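PDB 6LTQ: pyroglutamyl-peptidase I from Fervidobacterium islandicum, which removes pyroglutamate from the amino terminus of peptides, a cysteine-peptidase activity that probably contributes to keratin breakdown in this thermophilic bacterium. Local coordinates for residues Val17-Phe22 and Leu79-Ala84. Sequence-based numbering, arbitrary orientation.
Sequences VLLTGF and LHLGQA
Thr20 and His80 meet side chain to side chain across two neighbouring parallel strands, 17-22 and 79-83, in the central sheet of the alpha/beta fold of pyroglutamyl peptidases. Thr20 OG1 lies at the edge of the imidazole, near its plane, 2.7 Å from His80 ND1, and either atom could be the donor. With chi1 at 71°, OG1 sits between the backbone N and the carbonyl carbon of Thr20, which leaves CG2 also beside the ring, 3.7 Å from His80 ND1. A water bonded to the same hydroxyl donates to Leu81 O at 2.8 Å, adding a water-mediated link between the strands. Toward the C-terminal end of the contact Phe22 turns its ring back to the partner strand and brings CD2 to 3.4 Å from Leu81 O, the same oxygen that accepts the water's hydrogen bond. On the other face of the sheet the leucines pack: Leu19 and Leu79 run side by side, and Leu19 CD1 rests 3.8 Å from Leu79 CG while also touching Leu81 CG. Between the two faces runs the parallel backbone ladder: Leu79 N gives a nearly straight bond to Leu18 O, Thr20 N bonds to Leu79 O, and Leu81 N to Thr20 O. Farther out, Ser163 of helix 158-170 hydrogen-bonds His80 NE2, so both ring nitrogens are held and the ring's rotation is fixed. An alanine in place of His80 would probably leave the hydroxyls of Thr20 and Ser163 without their shared partner and open a gap between strand and helix. Helix 32-40 covers the leucine face through Val37 against Leu19 and Ile36 against Leu81, and strands 48-55 and 175-181 flank the pair. The same helix supplies Ser33, whose OG accepts a hydrogen bond from the backbone N of Phe22.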
ATOM      1  N   VAL D  17     -17.118 -31.404  -9.363  1.00 28.04           N
ATOM      2  CA  VAL D  17     -16.297 -30.276  -8.929  1.00 21.90           C
ATOM      3  C   VAL D  17     -15.682 -30.601  -7.583  1.00 24.50           C
ATOM      4  O   VAL D  17     -16.401 -30.946  -6.637  1.00 32.49           O
ATOM      5  CB  VAL D  17     -17.142 -28.995  -8.852  1.00 28.56           C
ATOM      6  CG1 VAL D  17     -16.340 -27.857  -8.247  1.00 20.63           C
ATOM      7  CG2 VAL D  17     -17.661 -28.650 -10.233  1.00 26.24           C
ATOM      8  N   LEU D  18     -14.350 -30.455  -7.480  1.00 17.35           N
ATOM      9  CA  LEU D  18     -13.639 -30.596  -6.216  1.00 24.34           C
ATOM     10  C   LEU D  18     -13.359 -29.196  -5.684  1.00 27.08           C
ATOM     11  O   LEU D  18     -12.667 -28.408  -6.340  1.00 29.66           O
ATOM     12  CB  LEU D  18     -12.343 -31.378  -6.392  1.00 18.41           C
ATOM     13  CG  LEU D  18     -11.463 -31.419  -5.151  1.00 21.47           C
ATOM     14  CD1 LEU D  18     -12.219 -32.032  -3.963  1.00 32.29           C
ATOM     15  CD2 LEU D  18     -10.146 -32.163  -5.410  1.00 28.06           C
ATOM     16  N   LEU D  19     -13.957 -28.869  -4.539  1.00 26.31           N
ATOM     17  CA  LEU D  19     -13.757 -27.602  -3.843  1.00 19.40           C
ATOM     18  C   LEU D  19     -12.890 -27.848  -2.622  1.00 23.38           C
ATOM     19  O   LEU D  19     -13.274 -28.610  -1.726  1.00 23.98           O
ATOM     20  CB  LEU D  19     -15.097 -26.990  -3.434  1.00 25.00           C
ATOM     21  CG  LEU D  19     -15.046 -25.636  -2.734  1.00 27.09           C
ATOM     22  CD1 LEU D  19     -14.653 -24.540  -3.761  1.00 19.57           C
ATOM     23  CD2 LEU D  19     -16.401 -25.342  -2.104  1.00 25.15           C
ATOM     24  N   THR D  20     -11.715 -27.224  -2.583  1.00 15.32           N
ATOM     25  CA  THR D  20     -10.794 -27.452  -1.481  1.00 17.58           C
ATOM     26  C   THR D  20     -10.533 -26.166  -0.710  1.00 21.56           C
ATOM     27  O   THR D  20     -10.635 -25.057  -1.249  1.00 22.78           O
ATOM     28  CB  THR D  20      -9.460 -28.046  -1.971  1.00 24.87           C
ATOM     29  OG1 THR D  20      -8.730 -27.050  -2.691  1.00 22.13           O
ATOM     30  CG2 THR D  20      -9.710 -29.236  -2.895  1.00 25.30           C
ATOM     31  N   GLY D  21     -10.179 -26.333   0.566  1.00 18.87           N
ATOM     32  CA  GLY D  21      -9.725 -25.256   1.402  1.00 15.93           C
ATOM     33  C   GLY D  21      -8.504 -25.752   2.183  1.00 17.86           C
ATOM     34  O   GLY D  21      -8.103 -26.904   2.029  1.00 26.27           O
ATOM     35  N   PHE D  22      -7.966 -24.869   3.000  1.00 20.31           N
ATOM     36  CA  PHE D  22      -6.805 -25.195   3.819  1.00 20.81           C
ATOM     37  C   PHE D  22      -7.107 -24.973   5.293  1.00 29.21           C
ATOM     38  O   PHE D  22      -7.927 -24.124   5.666  1.00 21.56           O
ATOM     39  CB  PHE D  22      -5.600 -24.362   3.419  1.00 22.53           C
ATOM     40  CG  PHE D  22      -4.971 -24.810   2.128  1.00 28.93           C
ATOM     41  CD1 PHE D  22      -4.132 -25.913   2.097  1.00 20.97           C
ATOM     42  CD2 PHE D  22      -5.236 -24.139   0.942  1.00 24.54           C
ATOM     43  CE1 PHE D  22      -3.555 -26.331   0.915  1.00 25.78           C
ATOM     44  CE2 PHE D  22      -4.651 -24.552  -0.251  1.00 21.59           C
ATOM     45  CZ  PHE D  22      -3.810 -25.643  -0.267  1.00 25.42           C
ATOM     46  N   LEU D  79     -11.576 -26.422  -7.888  1.00 22.49           N
ATOM     47  CA  LEU D  79     -11.694 -25.024  -7.481  1.00 22.43           C
ATOM     48  C   LEU D  79     -10.994 -24.961  -6.136  1.00 21.54           C
ATOM     49  O   LEU D  79     -11.561 -25.354  -5.109  1.00 18.13           O
ATOM     50  CB  LEU D  79     -13.154 -24.586  -7.403  1.00 22.67           C
ATOM     51  CG  LEU D  79     -13.469 -23.122  -7.063  1.00 29.94           C
ATOM     52  CD1 LEU D  79     -12.678 -22.186  -7.967  1.00 24.24           C
ATOM     53  CD2 LEU D  79     -14.982 -22.835  -7.184  1.00 24.77           C
ATOM     54  N   HIS D  80      -9.740 -24.516  -6.145  1.00 14.21           N
ATOM     55  CA  HIS D  80      -8.945 -24.465  -4.934  1.00 13.82           C
ATOM     56  C   HIS D  80      -9.103 -23.099  -4.281  1.00 19.37           C
ATOM     57  O   HIS D  80      -8.906 -22.066  -4.936  1.00 17.04           O
ATOM     58  CB  HIS D  80      -7.467 -24.710  -5.232  1.00 15.05           C
ATOM     59  CG  HIS D  80      -7.170 -26.063  -5.787  1.00 22.48           C
ATOM     60  ND1 HIS D  80      -7.443 -27.231  -5.101  1.00 20.42           N
ATOM     61  CD2 HIS D  80      -6.601 -26.432  -6.957  1.00 21.84           C
ATOM     62  CE1 HIS D  80      -7.058 -28.262  -5.835  1.00 24.59           C
ATOM     63  NE2 HIS D  80      -6.544 -27.804  -6.965  1.00 25.99           N
ATOM     64  N   LEU D  81      -9.435 -23.099  -2.993  1.00 14.42           N
ATOM     65  CA  LEU D  81      -9.537 -21.874  -2.213  1.00 18.38           C
ATOM     66  C   LEU D  81      -8.377 -21.767  -1.242  1.00 22.13           C
ATOM     67  O   LEU D  81      -7.932 -22.769  -0.673  1.00 18.91           O
ATOM     68  CB  LEU D  81     -10.851 -21.801  -1.427  1.00 14.73           C
ATOM     69  CG  LEU D  81     -12.151 -22.020  -2.192  1.00 13.76           C
ATOM     70  CD1 LEU D  81     -13.352 -21.859  -1.234  1.00 15.32           C
ATOM     71  CD2 LEU D  81     -12.274 -21.090  -3.420  1.00 20.14           C
ATOM     72  N   GLY D  82      -7.910 -20.543  -1.023  1.00 11.78           N
ATOM     73  CA  GLY D  82      -6.856 -20.328  -0.057  1.00 13.03           C
ATOM     74  C   GLY D  82      -6.927 -18.928   0.512  1.00 17.41           C
ATOM     75  O   GLY D  82      -7.559 -18.032  -0.061  1.00 18.87           O
ATOM     76  N   GLN D  83      -6.268 -18.754   1.655  1.00 17.99           N
ATOM     77  CA  GLN D  83      -6.199 -17.466   2.336  1.00 19.20           C
ATOM     78  C   GLN D  83      -5.065 -16.627   1.750  1.00 16.81           C
ATOM     79  O   GLN D  83      -3.946 -17.112   1.592  1.00 16.15           O
ATOM     80  CB  GLN D  83      -5.991 -17.684   3.836  1.00 19.93           C
ATOM     81  CG  GLN D  83      -5.751 -16.427   4.634  1.00 17.37           C
ATOM     82  CD  GLN D  83      -5.301 -16.739   6.043  1.00 26.50           C
ATOM     83  OE1 GLN D  83      -6.103 -17.165   6.886  1.00 23.79           O
ATOM     84  NE2 GLN D  83      -4.019 -16.548   6.307  1.00 16.11           N
ATOM     85  N   ALA D  84      -5.359 -15.374   1.405  1.00 14.16           N
ATOM     86  CA  ALA D  84      -4.329 -14.423   0.976  1.00 19.55           C
ATOM     87  C   ALA D  84      -4.436 -13.209   1.882  1.00 16.01           C
ATOM     88  O   ALA D  84      -5.013 -12.192   1.485  1.00 16.70           O
ATOM     89  CB  ALA D  84      -4.486 -14.025  -0.520  1.00 20.84           C
TER
HETATM   90  O   HOH W   1      -7.348 -25.420  -1.315  1.00 21.45           O